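Local coordinates for probable transcriptional regulator (Pseudomonas aeruginosa, PDB 2FBI), which probably binds DNA as a dimer and regulates transcription, as a winged helix-turn-helix protein of the MarR family, at the interface of chains A and B. Coordinates in Å, arbitrary orientation; residue numbers count along the deposited sequence, not the author numbering. Chains: chain A/B, probable transcriptional regulator.

The interface of chains A and B. Residues chain A 131, 134-135, 137-138; chain B 10, 13-14, 17, 130.
Helix 124-138 of chain A packs against helix 10-22 of chain B and also touches helix 124-138 of chain B. A:Leu134 is central to the patch. CB of A:Leu134 rests on the methyl CG2 of B:Thr13, 3.7 Å away. Its CG lies anti to the carbonyl carbon (chi1 -72°), and its two methyls point into chain B. CD1 of A:Leu134 meets CD2 of B:Leu14 at 3.9 Å, and the two leucine side chains meet at a slant. CD2 of A:Leu134 reaches CB of B:Ala17 at 3.7 Å and also approaches CD1 of B:Leu130. B:Thr13 turns its methyl to chain A: CG2 is anti to the backbone N and OG1 beside it (chi1 -62°). CG2 of B:Thr13 also lies 3.8 Å from OD1 of A:Asn135, a van der Waals contact. At one end, CD2 of A:Leu131 lies against B:Leu10, 3.7 Å from its methyl CD1 and close to its CA, with the side chains roughly perpendicular. At the other end, CD2 of A:Leu137 touches CD2 of B:Leu130 at 3.6 Å, again nearly at right angles. CG of A:Lys138 lies over the backbone of B:Ala17, 3.8 Å from its CA. The small B:Ala17 side chain may allow this close approach of the helices. No polar bond spans this patch, so apolar packing carries it. Its twofold twin repeats these contacts. The site likely helps hold together the dimer typical of MarR regulators, in which paired winged helix-turn-helix domains bind DNA.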
loop_
_atom_site.group_PDB
_atom_site.type_symbol
_atom_site.label_atom_id
_atom_site.label_comp_id
_atom_site.label_asym_id
_atom_site.label_seq_id
_atom_site.Cartn_x
_atom_site.Cartn_y
_atom_site.Cartn_z
ATOM N N LEU A 131 -12.533 3.608 9.274
ATOM C CA LEU A 131 -11.539 3.196 10.252
ATOM C C LEU A 131 -11.994 2.016 11.100
ATOM O O LEU A 131 -11.208 1.091 11.334
ATOM C CB LEU A 131 -11.141 4.356 11.160
ATOM C CG LEU A 131 -10.306 5.408 10.460
ATOM C CD1 LEU A 131 -10.395 6.707 11.203
ATOM C CD2 LEU A 131 -8.835 4.930 10.314
ATOM N N LEU A 134 -11.916 -0.899 8.673
ATOM C CA LEU A 134 -10.563 -1.297 8.362
ATOM C C LEU A 134 -9.919 -2.011 9.568
ATOM O O LEU A 134 -9.170 -2.945 9.405
ATOM C CB LEU A 134 -9.724 -0.077 7.987
ATOM C CG LEU A 134 -9.954 0.627 6.631
ATOM C CD1 LEU A 134 -9.212 1.920 6.669
ATOM C CD2 LEU A 134 -9.503 -0.262 5.473
ATOM N N ASN A 135 -10.201 -1.519 10.764
ATOM C CA ASN A 135 -9.742 -2.174 11.988
ATOM C C ASN A 135 -10.278 -3.613 12.085
ATOM O O ASN A 135 -9.539 -4.525 12.432
ATOM C CB ASN A 135 -10.015 -1.283 13.205
ATOM C CG ASN A 135 -8.928 -0.202 13.383
ATOM O OD1 ASN A 135 -7.744 -0.416 13.016
ATOM N ND2 ASN A 135 -9.314 0.957 13.966
ATOM N N LEU A 137 -11.237 -5.439 9.301
ATOM C CA LEU A 137 -10.587 -6.202 8.228
ATOM C C LEU A 137 -9.217 -6.755 8.636
ATOM O O LEU A 137 -8.820 -7.807 8.178
ATOM C CB LEU A 137 -10.453 -5.378 6.920
ATOM C CG LEU A 137 -9.965 -6.102 5.656
ATOM C CD1 LEU A 137 -10.882 -7.287 5.296
ATOM C CD2 LEU A 137 -9.939 -5.128 4.491
ATOM N N LYS A 138 -8.478 -6.005 9.425
ATOM C CA LYS A 138 -7.178 -6.452 9.872
ATOM C C LYS A 138 -7.314 -7.717 10.731
ATOM O O LYS A 138 -6.432 -8.553 10.728
ATOM C CB LYS A 138 -6.465 -5.369 10.668
ATOM C CG LYS A 138 -6.359 -4.027 9.950
ATOM C CD LYS A 138 -5.226 -3.236 10.451
ATOM C CE LYS A 138 -4.856 -3.548 11.892
ATOM N NZ LYS A 138 -4.152 -2.395 12.507
ATOM N N LEU B 10 -4.956 6.743 9.349
ATOM C CA LEU B 10 -5.764 6.246 8.234
ATOM C C LEU B 10 -4.931 5.495 7.186
ATOM O O LEU B 10 -5.293 4.412 6.727
ATOM C CB LEU B 10 -6.418 7.407 7.499
ATOM C CG LEU B 10 -7.318 6.991 6.320
ATOM C CD1 LEU B 10 -8.449 6.086 6.821
ATOM C CD2 LEU B 10 -7.904 8.232 5.581
ATOM N N THR B 13 -3.224 2.327 8.458
ATOM C CA THR B 13 -4.353 1.365 8.654
ATOM C C THR B 13 -4.904 0.773 7.339
ATOM O O THR B 13 -5.199 -0.428 7.250
ATOM C CB THR B 13 -5.473 1.989 9.517
ATOM O OG1 THR B 13 -4.920 2.275 10.791
ATOM C CG2 THR B 13 -6.648 1.070 9.735
ATOM N N LEU B 14 -5.026 1.601 6.298
ATOM C CA LEU B 14 -5.319 1.092 4.935
ATOM C C LEU B 14 -4.349 -0.003 4.462
ATOM O O LEU B 14 -4.748 -0.980 3.860
ATOM C CB LEU B 14 -5.265 2.254 3.914
ATOM C CG LEU B 14 -6.549 3.113 3.965
ATOM C CD1 LEU B 14 -6.317 4.562 3.483
ATOM C CD2 LEU B 14 -7.627 2.447 3.178
ATOM N N ALA B 17 -4.732 -3.224 6.768
ATOM C CA ALA B 17 -5.892 -3.919 6.222
ATOM C C ALA B 17 -5.614 -4.632 4.899
ATOM O O ALA B 17 -6.083 -5.761 4.706
ATOM C CB ALA B 17 -7.113 -3.009 6.115
ATOM N N LEU B 130 -17.392 -1.471 2.980
ATOM C CA LEU B 130 -16.018 -1.063 2.957
ATOM C C LEU B 130 -15.641 -0.526 1.551
ATOM O O LEU B 130 -15.035 0.541 1.442
ATOM C CB LEU B 130 -15.075 -2.227 3.368
ATOM C CG LEU B 130 -13.596 -1.869 3.198
ATOM C CD1 LEU B 130 -13.267 -0.649 4.104
ATOM C CD2 LEU B 130 -12.678 -3.069 3.463
#